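Local coordinates for integron gene cassette protein HFX_CASS3 (Uncultured bacterium, PDB 3FYN) that is of unknown function but belongs to the GNAT family and so probably transfers an acetyl group from acetyl-CoA to a substrate not yet identified, at residues L40-Y45 against L52-A57; R72-A77 against Q123-G128; I76-E81 against R113-G118. All blocks are in the same frame, centred on the assembly; numbering follows the deposited sequence.

Contact 1: residues L40-Y45 against L52-A57; sequences LMSEFY and LPHDAA
L52 fills the angle between two successive helices and meets three residues of 40-45. Its CD2 methyl does most of the touching. It lies 3.5 Å from CG of M41, a selenomethionine in this crystal, which is a tight carbon pair. The same methyl packs 3.6 Å from the backbone N of S42 and touches the OG of that serine as well. The M41 and L52 side chains cross at about a right angle, so the methyl presses on the flank of the M41 chain.

The other branch of L52 goes to Y45. CD1 sits over one face of the phenol ring, displaced from the ring centre, and L52 CB lies 4.2 Å from Y45 CB. The M41 chain is fully extended, with CG opposite the backbone N (chi1 -170°). This carries SE on to A57, where it lies 4.4 Å from CB.

On the more exposed side, the end of H54 comes nearer to S42. In the copies described here, each one of two conformers, H54 NE2 is 3.4 Å from S42 OG. S42 OG bonds to the carbonyl O of V38, one turn earlier. A water joins the backbones: it donates to S42 O (2.8 Å) and accepts a weak, longer bond from L52 N.

P53 is the N-cap of the second helix. L52 therefore belongs to the connection, and the inner side of the first turn brings A57 to M41.

The contact joins helix 34-47 to helix 54-66, both in the N-terminal part of a GNAT fold. Helix 34-47 also packs on Y85 of strand 81-93 and on D105 and F107 of strand 98-108. M94 of the second subunit packs on M41, and E95 of that subunit on Y45.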
loop_
_atom_site.group_PDB
_atom_site.type_symbol
_atom_site.label_atom_id
_atom_site.label_comp_id
_atom_site.label_asym_id
_atom_site.label_seq_id
_atom_site.Cartn_x
_atom_site.Cartn_y
_atom_site.Cartn_z
ATOM N N LEU A 40 -7.588 17.332 14.163
ATOM C CA LEU A 40 -7.942 15.968 14.528
ATOM C C LEU A 40 -6.710 15.060 14.507
ATOM O O LEU A 40 -6.501 14.267 15.426
ATOM C CB LEU A 40 -9.050 15.419 13.622
ATOM C CG LEU A 40 -10.432 16.036 13.863
ATOM C CD1 LEU A 40 -11.373 15.634 12.743
ATOM C CD2 LEU A 40 -10.993 15.618 15.221
HETATM N N MSE A 41 -5.892 15.177 13.465
HETATM C CA MSE A 41 -4.672 14.378 13.395
HETATM C C MSE A 41 -3.736 14.734 14.551
HETATM O O MSE A 41 -3.052 13.871 15.098
HETATM C CB MSE A 41 -3.963 14.570 12.058
HETATM C CG MSE A 41 -2.825 13.579 11.839
HETATM SE SE MSE A 41 -1.996 13.816 10.109
HETATM C CE MSE A 41 -0.635 12.423 10.193
ATOM N N SER A 42 -3.711 16.007 14.928
ATOM C CA SER A 42 -2.878 16.444 16.046
ATOM C C SER A 42 -3.362 15.828 17.354
ATOM O O SER A 42 -2.559 15.440 18.205
ATOM C CB SER A 42 -2.865 17.969 16.155
ATOM O OG SER A 42 -2.286 18.558 15.005
ATOM N N GLU A 43 -4.679 15.734 17.511
ATOM C CA GLU A 43 -5.249 15.113 18.704
ATOM C C GLU A 43 -4.912 13.627 18.735
ATOM O O GLU A 43 -4.522 13.082 19.769
ATOM C CB GLU A 43 -6.765 15.313 18.742
ATOM C CG GLU A 43 -7.179 16.760 18.939
ATOM C CD GLU A 43 -8.678 16.947 18.908
ATOM O OE1 GLU A 43 -9.405 15.933 18.944
ATOM O OE2 GLU A 43 -9.126 18.109 18.857
ATOM N N PHE A 44 -5.074 12.984 17.582
ATOM C CA PHE A 44 -4.765 11.574 17.387
ATOM C C PHE A 44 -3.313 11.308 17.796
ATOM O O PHE A 44 -3.018 10.381 18.554
ATOM C CB PHE A 44 -5.005 11.249 15.904
ATOM C CG PHE A 44 -4.804 9.806 15.528
ATOM C CD1 PHE A 44 -4.927 8.789 16.461
ATOM C CD2 PHE A 44 -4.541 9.471 14.210
ATOM C CE1 PHE A 44 -4.754 7.463 16.091
ATOM C CE2 PHE A 44 -4.371 8.151 13.831
ATOM C CZ PHE A 44 -4.481 7.145 14.773
ATOM N N TYR A 45 -2.408 12.145 17.305
ATOM C CA TYR A 45 -0.997 12.016 17.643
ATOM C C TYR A 45 -0.688 12.311 19.111
ATOM O O TYR A 45 0.129 11.622 19.732
ATOM C CB TYR A 45 -0.141 12.868 16.704
ATOM C CG TYR A 45 0.234 12.103 15.462
ATOM C CD1 TYR A 45 -0.746 11.599 14.615
ATOM C CD2 TYR A 45 1.561 11.829 15.164
ATOM C CE1 TYR A 45 -0.412 10.874 13.488
ATOM C CE2 TYR A 45 1.904 11.103 14.037
ATOM C CZ TYR A 45 0.911 10.630 13.204
ATOM O OH TYR A 45 1.236 9.904 12.084
ATOM N N LEU A 52 2.831 16.675 16.511
ATOM C CA LEU A 52 2.655 16.674 15.070
ATOM C C LEU A 52 2.926 18.060 14.508
ATOM O O LEU A 52 2.213 19.008 14.823
ATOM C CB LEU A 52 1.228 16.248 14.719
ATOM C CG LEU A 52 0.865 16.233 13.231
ATOM C CD1 LEU A 52 1.668 15.160 12.507
ATOM C CD2 LEU A 52 -0.635 16.011 13.042
ATOM N N PRO A 53 3.972 18.189 13.682
ATOM C CA PRO A 53 4.253 19.474 13.032
ATOM C C PRO A 53 3.101 19.909 12.132
ATOM O O PRO A 53 2.635 19.142 11.282
ATOM C CB PRO A 53 5.501 19.179 12.196
ATOM C CG PRO A 53 6.145 18.018 12.881
ATOM C CD PRO A 53 5.011 17.184 13.401
ATOM N N HIS A 54 2.626 21.136 12.303
ATOM C CA HIS A 54 1.459 21.571 11.543
ATOM C C HIS A 54 1.712 21.736 10.044
ATOM O O HIS A 54 0.832 21.438 9.236
ATOM C CB HIS A 54 0.834 22.824 12.160
ATOM C CG HIS A 54 -0.105 22.529 13.287
ATOM N ND1 HIS A 54 -1.300 23.191 13.458
ATOM C CD2 HIS A 54 -0.034 21.615 14.286
ATOM C CE1 HIS A 54 -1.917 22.715 14.524
ATOM N NE2 HIS A 54 -1.170 21.757 15.045
ATOM N N ASP A 55 2.904 22.197 9.666
ATOM C CA ASP A 55 3.238 22.277 8.248
ATOM C C ASP A 55 3.178 20.908 7.567
ATOM O O ASP A 55 2.625 20.779 6.479
ATOM C CB ASP A 55 4.633 22.877 8.045
ATOM C CG ASP A 55 4.639 24.391 8.136
ATOM O OD1 ASP A 55 3.573 24.981 8.402
ATOM O OD2 ASP A 55 5.718 24.993 7.943
ATOM N N ALA A 56 3.760 19.899 8.209
ATOM C CA ALA A 56 3.808 18.554 7.641
ATOM C C ALA A 56 2.405 17.974 7.487
ATOM O O ALA A 56 2.097 17.318 6.490
ATOM C CB ALA A 56 4.675 17.634 8.504
ATOM N N ALA A 57 1.556 18.215 8.481
ATOM C CA ALA A 57 0.181 17.738 8.430
ATOM C C ALA A 57 -0.590 18.407 7.294
ATOM O O ALA A 57 -1.293 17.739 6.531
ATOM C CB ALA A 57 -0.508 17.969 9.760
HETATM O O HOH W 1 0.198 16.149 18.262
#

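Contact 2: residues R72-A77 against Q123-G128; sequences RIWLIA and QTVKQG
W74 and T124 make the tightest part of this contact. The T124 CG2 methyl lies over one face of the indole, away from the middle of the ring system, and sits 3.4 Å from W74 NE1. It is a CH-pi contact: CG2 is 3.7 Å from the centroid of the five-membered ring, 24° off the ring normal. The methyl stands opposite the backbone N of T124, while OG1 turns back along its own helix and bonds to the carbonyl O of A120. The threonine thus offers carbon to the tryptophan and keeps its polar atom satisfied within the helix.

V125 takes the benzene half of the indole. Its CG2 reaches 3.7 Å from W74 CZ3 and nearly as close to CE3, approaching obliquely. The two neighbouring helix residues thus share one large ring system between them. G128, one turn after T124, lies on the side of the helix turned to the ring, where a CB would sit tight against W74 CZ2.

The outer face of the helix is the loose side. K126 points away from W74, and its NZ bonds to the carbonyl O of A155. Q127 is exposed on the outer side of the helix.

This is helix-on-sheet packing in the core of the GNAT fold, and W74 is the one residue of 72-77 that meets 123-128. Strand 71-78 runs between strands 26-28 and 81-93. V26 and T28 flank W74 on one neighbouring strand, I86 and L88 on the other. Helix 117-131 lies on this face of the sheet. Helix 54-66 packs against the other, where I73 points away from 123-128 and meets F61, L64 and L65.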
loop_
_atom_site.group_PDB
_atom_site.type_symbol
_atom_site.label_atom_id
_atom_site.label_comp_id
_atom_site.label_asym_id
_atom_site.label_seq_id
_atom_site.Cartn_x
_atom_site.Cartn_y
_atom_site.Cartn_z
ATOM N N ARG A 72 -8.772 8.903 -0.611
ATOM C CA ARG A 72 -9.929 9.701 -0.226
ATOM C C ARG A 72 -9.933 9.914 1.275
ATOM O O ARG A 72 -9.430 9.085 2.023
ATOM C CB ARG A 72 -11.219 8.967 -0.592
ATOM C CG ARG A 72 -11.397 8.658 -2.063
ATOM C CD ARG A 72 -11.746 9.903 -2.844
ATOM N NE ARG A 72 -12.358 9.566 -4.121
ATOM C CZ ARG A 72 -11.665 9.162 -5.176
ATOM N NH1 ARG A 72 -10.346 9.050 -5.085
ATOM N NH2 ARG A 72 -12.283 8.869 -6.310
ATOM N N ILE A 73 -10.545 11.010 1.710
ATOM C CA ILE A 73 -10.693 11.294 3.129
ATOM C C ILE A 73 -12.162 11.570 3.431
ATOM O O ILE A 73 -12.842 12.245 2.660
ATOM C CB ILE A 73 -9.857 12.523 3.534
ATOM C CG1 ILE A 73 -8.399 12.351 3.090
ATOM C CG2 ILE A 73 -9.945 12.765 5.038
ATOM C CD1 ILE A 73 -7.553 13.603 3.261
ATOM N N TRP A 74 -12.647 11.026 4.544
ATOM C CA TRP A 74 -13.989 11.326 5.040
ATOM C C TRP A 74 -13.893 11.901 6.445
ATOM O O TRP A 74 -13.002 11.528 7.214
ATOM C CB TRP A 74 -14.840 10.061 5.103
ATOM C CG TRP A 74 -15.275 9.501 3.796
ATOM C CD1 TRP A 74 -16.483 9.700 3.180
ATOM C CD2 TRP A 74 -14.544 8.601 2.960
ATOM N NE1 TRP A 74 -16.540 8.989 2.008
ATOM C CE2 TRP A 74 -15.359 8.312 1.844
ATOM C CE3 TRP A 74 -13.272 8.015 3.039
ATOM C CZ2 TRP A 74 -14.951 7.460 0.820
ATOM C CZ3 TRP A 74 -12.870 7.165 2.018
ATOM C CH2 TRP A 74 -13.709 6.898 0.923
ATOM N N LEU A 75 -14.820 12.797 6.777
ATOM C CA LEU A 75 -14.946 13.322 8.126
ATOM C C LEU A 75 -16.155 12.681 8.778
ATOM O O LEU A 75 -17.125 12.329 8.102
ATOM C CB LEU A 75 -15.115 14.841 8.109
ATOM C CG LEU A 75 -13.794 15.606 7.968
ATOM C CD1 LEU A 75 -14.005 16.992 7.379
ATOM C CD2 LEU A 75 -13.083 15.691 9.307
ATOM N N ILE A 76 -16.079 12.521 10.093
ATOM C CA ILE A 76 -17.143 11.903 10.860
ATOM C C ILE A 76 -17.800 13.002 11.669
ATOM O O ILE A 76 -17.149 13.650 12.487
ATOM C CB ILE A 76 -16.581 10.808 11.778
ATOM C CG1 ILE A 76 -15.877 9.738 10.934
ATOM C CG2 ILE A 76 -17.690 10.189 12.623
ATOM C CD1 ILE A 76 -15.116 8.712 11.745
ATOM N N ALA A 77 -19.083 13.222 11.410
ATOM C CA ALA A 77 -19.797 14.364 11.968
ATOM C C ALA A 77 -20.715 13.991 13.120
ATOM O O ALA A 77 -21.326 12.927 13.130
ATOM C CB ALA A 77 -20.594 15.065 10.878
ATOM N N GLN A 123 -17.670 1.175 7.021
ATOM C CA GLN A 123 -18.623 0.763 5.998
ATOM C C GLN A 123 -18.607 1.727 4.821
ATOM O O GLN A 123 -18.707 1.317 3.665
ATOM C CB GLN A 123 -20.030 0.651 6.583
ATOM C CG GLN A 123 -20.216 -0.579 7.444
ATOM C CD GLN A 123 -19.866 -1.854 6.699
ATOM O OE1 GLN A 123 -20.474 -2.177 5.679
ATOM N NE2 GLN A 123 -18.878 -2.582 7.204
ATOM N N THR A 124 -18.466 3.012 5.120
ATOM C CA THR A 124 -18.389 4.031 4.084
ATOM C C THR A 124 -17.147 3.845 3.215
ATOM O O THR A 124 -17.219 3.922 1.990
ATOM C CB THR A 124 -18.399 5.439 4.698
ATOM O OG1 THR A 124 -19.656 5.648 5.346
ATOM C CG2 THR A 124 -18.223 6.492 3.624
ATOM N N VAL A 125 -16.009 3.590 3.846
ATOM C CA VAL A 125 -14.786 3.355 3.091
ATOM C C VAL A 125 -14.916 2.090 2.239
ATOM O O VAL A 125 -14.517 2.074 1.072
ATOM C CB VAL A 125 -13.553 3.265 4.014
ATOM C CG1 VAL A 125 -12.322 2.839 3.224
ATOM C CG2 VAL A 125 -13.310 4.613 4.694
ATOM N N LYS A 126 -15.481 1.031 2.812
ATOM C CA LYS A 126 -15.645 -0.217 2.068
ATOM C C LYS A 126 -16.557 0.002 0.860
ATOM O O LYS A 126 -16.271 -0.473 -0.237
ATOM C CB LYS A 126 -16.169 -1.336 2.974
ATOM C CG LYS A 126 -16.259 -2.689 2.301
ATOM C CD LYS A 126 -16.315 -3.817 3.324
ATOM C CE LYS A 126 -17.500 -3.675 4.252
ATOM N NZ LYS A 126 -17.559 -4.792 5.239
ATOM N N GLN A 127 -17.651 0.734 1.048
ATOM C CA GLN A 127 -18.524 1.049 -0.082
ATOM C C GLN A 127 -17.783 1.868 -1.135
ATOM O O GLN A 127 -17.916 1.628 -2.337
ATOM C CB GLN A 127 -19.782 1.797 0.373
ATOM C CG GLN A 127 -20.720 2.139 -0.780
ATOM C CD GLN A 127 -21.297 0.900 -1.437
ATOM O OE1 GLN A 127 -21.169 0.701 -2.649
ATOM N NE2 GLN A 127 -21.928 0.053 -0.638
ATOM N N GLY A 128 -16.994 2.834 -0.680
ATOM C CA GLY A 128 -16.200 3.640 -1.589
ATOM C C GLY A 128 -15.259 2.778 -2.416
ATOM O O GLY A 128 -15.118 2.970 -3.624
#

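Contact 3: residues I76-E81 against R113-G118; sequences IAEGTE and RGKGLG. With ACT (acetate ion), chain C.
The glycine-rich turn R113-G118 leads into helix 117-131 and meets the end of strand 71-78 through K115 and L117. E78 and K115 form a salt bridge between the two segments. K115 NZ donates to E78 OE2 at 3.0 Å, on the syn lone pair, the side facing the other carboxylate oxygen. Both chains are extended and cross at about a right angle. In E78, CG stands opposite the backbone N (chi1 -175°), which sends the carboxylate toward the lysine. NZ also makes a weak bond to the carbonyl O of N111.

Replacing E78 with an alanine would remove the carboxylate, and the ammonium of K115 would probably lose its charged mate and be freer to turn.

Deeper in the contact, the packing is apolar. I76 CG2 lies 3.9 Å from L117 CD2 and about as far from L117 CB, and the two side chains cross at a slant.

The sequence RGKGLG fits the R/Q-x-x-G-x-G/A pattern of GNAT enzymes. In relatives, backbone amides of this turn hold the pyrophosphate of acetyl-CoA. An acetate ion, probably from the crystallisation liquor, lies in the turn here. G114 N donates to its OXT at 2.8 Å and almost straight (176°). G118 N donates to its O at 2.9 Å, more bent, at 139°. This is consistent with an anion-binding role for the turn.

G116 is the N-cap of the helix. The R113 side chain leaves the turn, and its guanidinium pairs with E47, while its NE bonds to V108 O. On the strand side, E78 to E81 is a type II' turn with G79 at positive phi, and it leads into strand 81-93.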
loop_
_atom_site.group_PDB
_atom_site.type_symbol
_atom_site.label_atom_id
_atom_site.label_comp_id
_atom_site.label_asym_id
_atom_site.label_seq_id
_atom_site.Cartn_x
_atom_site.Cartn_y
_atom_site.Cartn_z
ATOM N N ILE A 76 -16.079 12.521 10.093
ATOM C CA ILE A 76 -17.143 11.903 10.860
ATOM C C ILE A 76 -17.800 13.002 11.669
ATOM O O ILE A 76 -17.149 13.650 12.487
ATOM C CB ILE A 76 -16.581 10.808 11.778
ATOM C CG1 ILE A 76 -15.877 9.738 10.934
ATOM C CG2 ILE A 76 -17.690 10.189 12.623
ATOM C CD1 ILE A 76 -15.116 8.712 11.745
ATOM N N ALA A 77 -19.083 13.222 11.410
ATOM C CA ALA A 77 -19.797 14.364 11.968
ATOM C C ALA A 77 -20.715 13.991 13.120
ATOM O O ALA A 77 -21.326 12.927 13.130
ATOM C CB ALA A 77 -20.594 15.065 10.878
ATOM N N GLU A 78 -20.799 14.887 14.093
ATOM C CA GLU A 78 -21.761 14.769 15.176
ATOM C C GLU A 78 -22.204 16.187 15.505
ATOM O O GLU A 78 -21.389 17.011 15.907
ATOM C CB GLU A 78 -21.104 14.116 16.391
ATOM C CG GLU A 78 -22.037 13.831 17.546
ATOM C CD GLU A 78 -21.315 13.204 18.725
ATOM O OE1 GLU A 78 -20.321 13.794 19.201
ATOM O OE2 GLU A 78 -21.743 12.122 19.178
ATOM N N GLY A 79 -23.486 16.481 15.311
ATOM C CA GLY A 79 -23.981 17.833 15.505
ATOM C C GLY A 79 -23.290 18.826 14.586
ATOM O O GLY A 79 -23.274 18.648 13.367
ATOM N N THR A 80 -22.697 19.865 15.168
ATOM C CA THR A 80 -22.015 20.893 14.384
ATOM C C THR A 80 -20.503 20.681 14.312
ATOM O O THR A 80 -19.769 21.577 13.899
ATOM C CB THR A 80 -22.281 22.298 14.954
ATOM O OG1 THR A 80 -21.811 22.365 16.306
ATOM C CG2 THR A 80 -23.768 22.597 14.930
ATOM N N GLU A 81 -20.045 19.501 14.708
ATOM C CA GLU A 81 -18.616 19.232 14.792
ATOM C C GLU A 81 -18.202 17.988 14.028
ATOM O O GLU A 81 -18.937 17.006 13.961
ATOM C CB GLU A 81 -18.206 19.039 16.250
ATOM C CG GLU A 81 -17.621 20.258 16.921
ATOM C CD GLU A 81 -16.927 19.899 18.216
ATOM O OE1 GLU A 81 -17.418 18.988 18.917
ATOM O OE2 GLU A 81 -15.889 20.518 18.529
ATOM N N ARG A 113 -16.357 7.877 20.953
ATOM C CA ARG A 113 -16.184 6.435 20.773
ATOM C C ARG A 113 -17.308 5.644 21.430
ATOM O O ARG A 113 -17.977 6.134 22.340
ATOM C CB ARG A 113 -14.827 5.978 21.313
ATOM C CG ARG A 113 -13.655 6.488 20.495
ATOM C CD ARG A 113 -12.326 6.226 21.165
ATOM N NE ARG A 113 -11.289 7.006 20.508
ATOM C CZ ARG A 113 -10.080 7.239 21.010
ATOM N NH1 ARG A 113 -9.733 6.736 22.186
ATOM N NH2 ARG A 113 -9.217 7.975 20.326
ATOM N N GLY A 114 -17.507 4.418 20.961
ATOM C CA GLY A 114 -18.512 3.538 21.529
ATOM C C GLY A 114 -19.935 3.884 21.131
ATOM O O GLY A 114 -20.885 3.466 21.789
ATOM N N LYS A 115 -20.085 4.639 20.046
ATOM C CA LYS A 115 -21.401 5.057 19.575
ATOM C C LYS A 115 -21.731 4.480 18.200
ATOM O O LYS A 115 -22.788 4.765 17.644
ATOM C CB LYS A 115 -21.486 6.585 19.516
ATOM C CG LYS A 115 -21.186 7.285 20.829
ATOM C CD LYS A 115 -21.281 8.795 20.672
ATOM C CE LYS A 115 -21.023 9.508 21.986
ATOM N NZ LYS A 115 -21.020 10.989 21.816
ATOM N N GLY A 116 -20.828 3.674 17.653
ATOM C CA GLY A 116 -21.016 3.109 16.326
ATOM C C GLY A 116 -20.496 3.960 15.176
ATOM O O GLY A 116 -20.681 3.610 14.013
ATOM N N LEU A 117 -19.846 5.079 15.487
ATOM C CA LEU A 117 -19.336 5.964 14.444
ATOM C C LEU A 117 -18.199 5.317 13.656
ATOM O O LEU A 117 -18.112 5.469 12.436
ATOM C CB LEU A 117 -18.881 7.302 15.034
ATOM C CG LEU A 117 -20.009 8.214 15.518
ATOM C CD1 LEU A 117 -19.451 9.406 16.275
ATOM C CD2 LEU A 117 -20.865 8.663 14.337
ATOM N N GLY A 118 -17.334 4.592 14.360
ATOM C CA GLY A 118 -16.216 3.914 13.722
ATOM C C GLY A 118 -16.692 2.873 12.727
ATOM O O GLY A 118 -16.163 2.765 11.616
HETATM C C ACT C . -15.445 3.889 17.766
HETATM O O ACT C . -16.305 4.480 17.083
HETATM O OXT ACT C . -15.822 3.480 18.884
HETATM C CH3 ACT C . -14.044 3.689 17.274
#

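Overall arrangement
From the N terminus, contact 1 comes first. It closes the short connection between helices 34-47 and 54-66, and it is complete before strand 71-78 begins. That strand then opens both other contacts. Its end and the turn after it (76-81) meet 113-118 in contact 3, and most of its length (72-77) meets 123-128 in contact 2. Contact 3 closes a loop made largely of strands 81-93 and 98-108. Contact 2 starts earlier and closes later, so the loop of contact 3 nests inside its own, and the two overlap at I76 and A77. Together they tie helix 117-131 and its leading turn to one strand. Contact 1 reaches this strand where L40 packs on L75.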